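PDB 3G98: alanyl-tRNA synthetase from Aquifex aeolicus, which ligates alanine to its cognate tRNA; its C-Ala domain probably brings editing and aminoacylation together on one tRNA. Local coordinates for residues V64-L77 with F98-S110. Sequence-based numbering, arbitrary orientation.
Sequences VNAKEVIREVGKVL and FPEAVKLLKEILS
I108 N donates to L104 O at 2.8 Å, a helical bond within 98-110 between two residues whose side chains both pack on helix 66-76. That helix is capped at its start by N65, its OD1 accepting weakly from K67 N.

Between the helices no hydrogen bond forms, and aliphatic groups carry the contact. V69 holds CG1 anti to its own amide nitrogen (chi1 -179°), which sends that methyl crosswise against L105; CG1 and L105 CD1 are only 3.4 Å apart, tighter than usual for two carbons. One turn on, E72 leans its extended chain across I108, where OE1 lies 3.4 Å from I108 CD1 and the carboxylate carbon almost as near, a van der Waals contact of a charged group with a methyl. An alanine here removes CG and the carboxylate, and I108 CD1 would probably be left with only CB over it from this side chain.

The backbones come closest at V73 and A101, with CA atoms 5.1 Å apart, a spacing that suits the small alanine. V76 spans A101 and L104: CG1 rests on the backbone of helix 98-110, 3.6 Å from A101 N, while CG2 meets L104 CD2. L77 closes one end over F98 N and the A101 methyl; at the other, V64 CG2 touches L109 CD2 at 3.6 Å.

The axes pass at 8.9 Å and run roughly antiparallel (145°), joined by a connection that contains strands 82-83 and 87-92. Both helices pack on the mixed sheet of this DHHA1 domain: V73, A101 and L105 share F41 of strand 38-46, I70 and L77 reach F52 of strand 49-56, and V102 lies on Y13 of strand 9-17.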
ATOM      1  N   VAL A  64       6.834  10.412   0.740  1.00 21.26           N
ATOM      2  CA  VAL A  64       6.473   9.052   0.348  1.00 29.90           C
ATOM      3  C   VAL A  64       5.603   9.126  -0.894  1.00 28.42           C
ATOM      4  O   VAL A  64       4.405   9.409  -0.818  1.00 27.50           O
ATOM      5  CB  VAL A  64       5.711   8.304   1.457  1.00 29.12           C
ATOM      6  CG1 VAL A  64       5.390   6.871   1.007  1.00 23.58           C
ATOM      7  CG2 VAL A  64       6.519   8.300   2.746  1.00 27.33           C
ATOM      8  N   ASN A  65       6.228   8.895  -2.040  1.00 20.19           N
ATOM      9  CA  ASN A  65       5.566   9.017  -3.326  1.00 20.50           C
ATOM     10  C   ASN A  65       4.916   7.690  -3.712  1.00 31.25           C
ATOM     11  O   ASN A  65       5.609   6.710  -4.012  1.00 21.81           O
ATOM     12  CB  ASN A  65       6.584   9.461  -4.382  1.00 22.06           C
ATOM     13  CG  ASN A  65       5.929   9.897  -5.671  1.00 29.40           C
ATOM     14  OD1 ASN A  65       4.933   9.320  -6.100  1.00 24.53           O
ATOM     15  ND2 ASN A  65       6.485  10.927  -6.300  1.00 38.76           N
ATOM     16  N   ALA A  66       3.585   7.654  -3.701  1.00 19.85           N
ATOM     17  CA  ALA A  66       2.881   6.400  -3.959  1.00 25.47           C
ATOM     18  C   ALA A  66       3.128   5.892  -5.381  1.00 28.19           C
ATOM     19  O   ALA A  66       3.078   4.688  -5.624  1.00 26.01           O
ATOM     20  CB  ALA A  66       1.385   6.537  -3.677  1.00 23.54           C
ATOM     21  N   LYS A  67       3.395   6.815  -6.306  1.00 24.15           N
ATOM     22  CA  LYS A  67       3.772   6.473  -7.675  1.00 25.87           C
ATOM     23  C   LYS A  67       4.996   5.562  -7.705  1.00 29.79           C
ATOM     24  O   LYS A  67       5.027   4.573  -8.442  1.00 30.15           O
ATOM     25  CB  LYS A  67       4.088   7.746  -8.473  1.00 32.04           C
ATOM     26  CG  LYS A  67       2.957   8.306  -9.315  1.00 30.51           C
ATOM     27  CD  LYS A  67       3.466   9.471 -10.180  1.00 26.23           C
ATOM     28  CE  LYS A  67       2.703   9.567 -11.488  1.00 29.50           C
ATOM     29  NZ  LYS A  67       3.169  10.704 -12.322  1.00 44.79           N
ATOM     30  N   GLU A  68       6.017   5.914  -6.922  1.00 29.20           N
ATOM     31  CA  GLU A  68       7.252   5.142  -6.885  1.00 30.48           C
ATOM     32  C   GLU A  68       7.038   3.857  -6.098  1.00 24.90           C
ATOM     33  O   GLU A  68       7.360   2.763  -6.557  1.00 26.54           O
ATOM     34  CB  GLU A  68       8.367   5.939  -6.206  1.00 31.21           C
ATOM     35  CG  GLU A  68       8.676   7.278  -6.842  1.00 36.28           C
ATOM     36  CD  GLU A  68       9.830   7.976  -6.156  1.00 49.70           C
ATOM     37  OE1 GLU A  68      10.721   7.272  -5.634  1.00 51.72           O
ATOM     38  OE2 GLU A  68       9.846   9.226  -6.143  1.00 51.73           O
ATOM     39  N   VAL A  69       6.489   4.015  -4.906  1.00 26.91           N
ATOM     40  CA  VAL A  69       6.360   2.928  -3.950  1.00 19.89           C
ATOM     41  C   VAL A  69       5.443   1.805  -4.444  1.00 21.54           C
ATOM     42  O   VAL A  69       5.676   0.639  -4.147  1.00 20.61           O
ATOM     43  CB  VAL A  69       5.857   3.468  -2.601  1.00 24.66           C
ATOM     44  CG1 VAL A  69       5.736   2.344  -1.588  1.00 32.02           C
ATOM     45  CG2 VAL A  69       6.806   4.535  -2.090  1.00 26.99           C
ATOM     46  N   ILE A  70       4.404   2.156  -5.190  1.00 21.09           N
ATOM     47  CA  ILE A  70       3.471   1.138  -5.672  1.00 23.38           C
ATOM     48  C   ILE A  70       4.215   0.175  -6.595  1.00 23.53           C
ATOM     49  O   ILE A  70       3.984  -1.022  -6.574  1.00 24.30           O
ATOM     50  CB  ILE A  70       2.244   1.753  -6.375  1.00 23.20           C
ATOM     51  CG1 ILE A  70       1.127   0.713  -6.545  1.00 27.93           C
ATOM     52  CG2 ILE A  70       2.626   2.374  -7.718  1.00 21.27           C
ATOM     53  CD1 ILE A  70       0.434   0.326  -5.251  1.00 30.41           C
ATOM     54  N   ARG A  71       5.139   0.704  -7.385  1.00 21.12           N
ATOM     55  CA  ARG A  71       5.894  -0.128  -8.309  1.00 22.35           C
ATOM     56  C   ARG A  71       6.898  -1.029  -7.598  1.00 23.47           C
ATOM     57  O   ARG A  71       7.171  -2.147  -8.056  1.00 21.82           O
ATOM     58  CB  ARG A  71       6.608   0.743  -9.343  1.00 28.23           C
ATOM     59  CG  ARG A  71       5.655   1.393 -10.340  1.00 22.90           C
ATOM     60  CD  ARG A  71       6.384   2.429 -11.170  1.00 32.02           C
ATOM     61  NE  ARG A  71       5.599   2.819 -12.335  1.00 27.86           N
ATOM     62  CZ  ARG A  71       4.701   3.797 -12.342  1.00 35.01           C
ATOM     63  NH1 ARG A  71       4.036   4.080 -13.457  1.00 23.27           N
ATOM     64  NH2 ARG A  71       4.471   4.493 -11.235  1.00 28.37           N
ATOM     65  N   GLU A  72       7.444  -0.546  -6.484  1.00 23.56           N
ATOM     66  CA  GLU A  72       8.389  -1.338  -5.682  1.00 33.64           C
ATOM     67  C   GLU A  72       7.723  -2.532  -4.988  1.00 32.37           C
ATOM     68  O   GLU A  72       8.211  -3.662  -5.085  1.00 23.68           O
ATOM     69  CB  GLU A  72       9.135  -0.450  -4.681  1.00 26.06           C
ATOM     70  CG  GLU A  72      10.011   0.600  -5.383  1.00 32.69           C
ATOM     71  CD  GLU A  72      10.636   1.613  -4.440  1.00 53.63           C
ATOM     72  OE1 GLU A  72       9.910   2.505  -3.949  1.00 61.59           O
ATOM     73  OE2 GLU A  72      11.864   1.533  -4.212  1.00 65.41           O
ATOM     74  N   VAL A  73       6.615  -2.291  -4.287  1.00 24.19           N
ATOM     75  CA  VAL A  73       5.861  -3.407  -3.712  1.00 25.35           C
ATOM     76  C   VAL A  73       5.220  -4.258  -4.810  1.00 22.96           C
ATOM     77  O   VAL A  73       5.109  -5.486  -4.681  1.00 22.71           O
ATOM     78  CB  VAL A  73       4.803  -2.954  -2.663  1.00 28.36           C
ATOM     79  CG1 VAL A  73       5.475  -2.163  -1.540  1.00 23.56           C
ATOM     80  CG2 VAL A  73       3.674  -2.146  -3.305  1.00 21.05           C
ATOM     81  N   GLY A  74       4.812  -3.606  -5.898  1.00 23.73           N
ATOM     82  CA  GLY A  74       4.259  -4.316  -7.047  1.00 25.52           C
ATOM     83  C   GLY A  74       5.207  -5.370  -7.596  1.00 31.93           C
ATOM     84  O   GLY A  74       4.793  -6.486  -7.921  1.00 26.38           O
ATOM     85  N   LYS A  75       6.484  -5.022  -7.702  1.00 20.22           N
ATOM     86  CA  LYS A  75       7.485  -5.978  -8.176  1.00 22.23           C
ATOM     87  C   LYS A  75       7.508  -7.248  -7.320  1.00 31.39           C
ATOM     88  O   LYS A  75       7.526  -8.362  -7.848  1.00 23.13           O
ATOM     89  CB  LYS A  75       8.875  -5.336  -8.208  1.00 27.20           C
ATOM     90  CG  LYS A  75       9.992  -6.311  -8.518  1.00 32.66           C
ATOM     91  CD  LYS A  75      11.297  -5.570  -8.731  1.00 45.00           C
ATOM     92  CE  LYS A  75      12.386  -6.501  -9.233  1.00 47.91           C
ATOM     93  NZ  LYS A  75      13.606  -5.723  -9.556  1.00 37.74           N
ATOM     94  N   VAL A  76       7.506  -7.071  -6.002  1.00 24.06           N
ATOM     95  CA  VAL A  76       7.487  -8.194  -5.058  1.00 27.24           C
ATOM     96  C   VAL A  76       6.240  -9.071  -5.228  1.00 24.74           C
ATOM     97  O   VAL A  76       6.303 -10.302  -5.132  1.00 23.07           O
ATOM     98  CB  VAL A  76       7.605  -7.687  -3.601  1.00 26.96           C
ATOM     99  CG1 VAL A  76       7.410  -8.814  -2.613  1.00 18.85           C
ATOM    100  CG2 VAL A  76       8.961  -7.008  -3.392  1.00 29.72           C
ATOM    101  N   LEU A  77       5.113  -8.432  -5.518  1.00 21.27           N
ATOM    102  CA  LEU A  77       3.841  -9.132  -5.667  1.00 23.96           C
ATOM    103  C   LEU A  77       3.629  -9.632  -7.100  1.00 24.84           C
ATOM    104  O   LEU A  77       2.528 -10.054  -7.455  1.00 23.54           O
ATOM    105  CB  LEU A  77       2.690  -8.214  -5.233  1.00 20.98           C
ATOM    106  CG  LEU A  77       2.717  -7.826  -3.753  1.00 18.71           C
ATOM    107  CD1 LEU A  77       1.599  -6.837  -3.446  1.00 24.12           C
ATOM    108  CD2 LEU A  77       2.573  -9.079  -2.889  1.00 18.08           C
ATOM    109  N   PHE A  98       2.776 -11.053   0.159  1.00 20.07           N
ATOM    110  CA  PHE A  98       2.420  -9.816   0.863  1.00 19.95           C
ATOM    111  C   PHE A  98       3.333  -9.485   2.055  1.00 22.56           C
ATOM    112  O   PHE A  98       3.771  -8.343   2.196  1.00 23.33           O
ATOM    113  CB  PHE A  98       0.952  -9.826   1.298  1.00 23.17           C
ATOM    114  CG  PHE A  98       0.520  -8.566   2.006  1.00 21.03           C
ATOM    115  CD1 PHE A  98       0.404  -8.537   3.393  1.00 25.57           C
ATOM    116  CD2 PHE A  98       0.224  -7.420   1.286  1.00 24.62           C
ATOM    117  CE1 PHE A  98      -0.003  -7.380   4.048  1.00 25.41           C
ATOM    118  CE2 PHE A  98      -0.181  -6.252   1.936  1.00 26.21           C
ATOM    119  CZ  PHE A  98      -0.296  -6.240   3.321  1.00 24.56           C
ATOM    120  N   PRO A  99       3.613 -10.472   2.926  1.00 20.87           N
ATOM    121  CA  PRO A  99       4.519 -10.180   4.042  1.00 22.06           C
ATOM    122  C   PRO A  99       5.872  -9.625   3.576  1.00 26.06           C
ATOM    123  O   PRO A  99       6.421  -8.711   4.199  1.00 22.80           O
ATOM    124  CB  PRO A  99       4.686 -11.542   4.723  1.00 24.03           C
ATOM    125  CG  PRO A  99       3.453 -12.298   4.368  1.00 27.63           C
ATOM    126  CD  PRO A  99       3.110 -11.858   2.971  1.00 23.44           C
ATOM    127  N   GLU A 100       6.401 -10.172   2.485  1.00 21.55           N
ATOM    128  CA  GLU A 100       7.671  -9.714   1.934  1.00 23.01           C
ATOM    129  C   GLU A 100       7.545  -8.289   1.365  1.00 25.77           C
ATOM    130  O   GLU A 100       8.467  -7.468   1.483  1.00 18.21           O
ATOM    131  CB  GLU A 100       8.164 -10.691   0.869  1.00 22.95           C
ATOM    132  CG  GLU A 100       8.673 -12.035   1.417  1.00 27.45           C
ATOM    133  CD  GLU A 100       7.586 -12.955   1.989  1.00 36.85           C
ATOM    134  OE1 GLU A 100       6.388 -12.814   1.647  1.00 31.85           O
ATOM    135  OE2 GLU A 100       7.941 -13.838   2.798  1.00 44.17           O
ATOM    136  N   ALA A 101       6.403  -7.991   0.756  1.00 24.57           N
ATOM    137  CA  ALA A 101       6.137  -6.634   0.263  1.00 24.43           C
ATOM    138  C   ALA A 101       6.075  -5.634   1.422  1.00 23.26           C
ATOM    139  O   ALA A 101       6.560  -4.499   1.302  1.00 20.42           O
ATOM    140  CB  ALA A 101       4.835  -6.598  -0.549  1.00 20.78           C
ATOM    141  N   VAL A 102       5.478  -6.057   2.539  1.00 20.71           N
ATOM    142  CA  VAL A 102       5.377  -5.196   3.724  1.00 23.02           C
ATOM    143  C   VAL A 102       6.763  -4.915   4.291  1.00 20.64           C
ATOM    144  O   VAL A 102       7.086  -3.767   4.630  1.00 20.73           O
ATOM    145  CB  VAL A 102       4.480  -5.809   4.826  1.00 29.67           C
ATOM    146  CG1 VAL A 102       4.618  -5.012   6.133  1.00 30.14           C
ATOM    147  CG2 VAL A 102       3.026  -5.843   4.370  1.00 21.72           C
ATOM    148  N   LYS A 103       7.583  -5.958   4.381  1.00 18.37           N
ATOM    149  CA  LYS A 103       8.957  -5.790   4.855  1.00 22.37           C
ATOM    150  C   LYS A 103       9.713  -4.763   4.006  1.00 20.97           C
ATOM    151  O   LYS A 103      10.361  -3.859   4.549  1.00 21.63           O
ATOM    152  CB  LYS A 103       9.679  -7.139   4.867  1.00 28.26           C
ATOM    153  CG  LYS A 103      11.048  -7.129   5.528  1.00 34.86           C
ATOM    154  CD  LYS A 103      11.630  -8.545   5.594  1.00 40.42           C
ATOM    155  CE  LYS A 103      12.132  -8.997   4.220  1.00 64.24           C
ATOM    156  NZ  LYS A 103      12.493 -10.443   4.164  1.00 59.94           N
ATOM    157  N   LEU A 104       9.613  -4.894   2.683  1.00 22.24           N
ATOM    158  CA  LEU A 104      10.226  -3.940   1.755  1.00 23.33           C
ATOM    159  C   LEU A 104       9.723  -2.512   1.972  1.00 27.35           C
ATOM    160  O   LEU A 104      10.510  -1.573   1.987  1.00 20.88           O
ATOM    161  CB  LEU A 104       9.986  -4.356   0.292  1.00 20.61           C
ATOM    162  CG  LEU A 104      10.528  -3.400  -0.789  1.00 27.36           C
ATOM    163  CD1 LEU A 104      12.022  -3.168  -0.620  1.00 28.58           C
ATOM    164  CD2 LEU A 104      10.248  -3.916  -2.188  1.00 28.59           C
ATOM    165  N   LEU A 105       8.413  -2.347   2.123  1.00 21.60           N
ATOM    166  CA  LEU A 105       7.841  -1.016   2.347  1.00 24.20           C
ATOM    167  C   LEU A 105       8.383  -0.395   3.626  1.00 21.37           C
ATOM    168  O   LEU A 105       8.700   0.801   3.662  1.00 24.26           O
ATOM    169  CB  LEU A 105       6.301  -1.070   2.387  1.00 23.14           C
ATOM    170  CG  LEU A 105       5.586   0.259   2.641  1.00 28.21           C
ATOM    171  CD1 LEU A 105       6.005   1.319   1.636  1.00 24.32           C
ATOM    172  CD2 LEU A 105       4.063   0.062   2.637  1.00 25.59           C
ATOM    173  N   LYS A 106       8.492  -1.187   4.688  1.00 20.20           N
ATOM    174  CA  LYS A 106       9.043  -0.650   5.923  1.00 19.56           C
ATOM    175  C   LYS A 106      10.476  -0.199   5.712  1.00 25.51           C
ATOM    176  O   LYS A 106      10.895   0.828   6.243  1.00 22.29           O
ATOM    177  CB  LYS A 106       8.972  -1.671   7.058  1.00 24.42           C
ATOM    178  CG  LYS A 106       7.557  -1.941   7.540  1.00 22.27           C
ATOM    179  CD  LYS A 106       7.564  -3.003   8.621  1.00 28.80           C
ATOM    180  CE  LYS A 106       6.158  -3.423   9.002  1.00 34.98           C
ATOM    181  NZ  LYS A 106       6.182  -4.408  10.135  1.00 42.45           N
ATOM    182  N   GLU A 107      11.229  -0.967   4.935  1.00 24.17           N
ATOM    183  CA  GLU A 107      12.617  -0.608   4.644  1.00 26.49           C
ATOM    184  C   GLU A 107      12.661   0.666   3.810  1.00 26.88           C
ATOM    185  O   GLU A 107      13.540   1.515   3.987  1.00 24.55           O
ATOM    186  CB  GLU A 107      13.317  -1.747   3.907  1.00 32.16           C
ATOM    187  CG  GLU A 107      14.775  -1.452   3.593  1.00 35.69           C
ATOM    188  CD  GLU A 107      15.594  -1.249   4.849  1.00 43.00           C
ATOM    189  OE1 GLU A 107      15.948  -2.261   5.492  1.00 40.31           O
ATOM    190  OE2 GLU A 107      15.882  -0.082   5.197  1.00 34.97           O
ATOM    191  N   ILE A 108      11.704   0.798   2.897  1.00 24.52           N
ATOM    192  CA  ILE A 108      11.609   1.998   2.086  1.00 28.50           C
ATOM    193  C   ILE A 108      11.305   3.210   2.962  1.00 25.68           C
ATOM    194  O   ILE A 108      11.967   4.242   2.855  1.00 24.32           O
ATOM    195  CB  ILE A 108      10.556   1.858   0.975  1.00 24.88           C
ATOM    196  CG1 ILE A 108      11.092   0.967  -0.152  1.00 26.49           C
ATOM    197  CG2 ILE A 108      10.169   3.235   0.425  1.00 28.96           C
ATOM    198  CD1 ILE A 108      10.034   0.564  -1.176  1.00 31.62           C
ATOM    199  N   LEU A 109      10.324   3.074   3.846  1.00 18.90           N
ATOM    200  CA  LEU A 109       9.930   4.174   4.723  1.00 32.35           C
ATOM    201  C   LEU A 109      11.024   4.601   5.694  1.00 28.80           C
ATOM    202  O   LEU A 109      11.096   5.768   6.079  1.00 26.91           O
ATOM    203  CB  LEU A 109       8.674   3.801   5.510  1.00 27.55           C
ATOM    204  CG  LEU A 109       7.406   3.644   4.670  1.00 20.52           C
ATOM    205  CD1 LEU A 109       6.219   3.345   5.600  1.00 24.05           C
ATOM    206  CD2 LEU A 109       7.148   4.879   3.813  1.00 23.09           C
ATOM    207  N   SER A 110      11.856   3.651   6.112  1.00 26.98           N
ATOM    208  CA  SER A 110      12.960   3.953   7.029  1.00 30.83           C
ATOM    209  C   SER A 110      14.183   4.518   6.295  1.00 29.95           C
ATOM    210  O   SER A 110      14.993   5.237   6.881  1.00 36.10           O
ATOM    211  CB  SER A 110      13.348   2.711   7.833  1.00 32.37           C
ATOM    212  OG  SER A 110      14.085   1.798   7.039  1.00 36.53           O
TER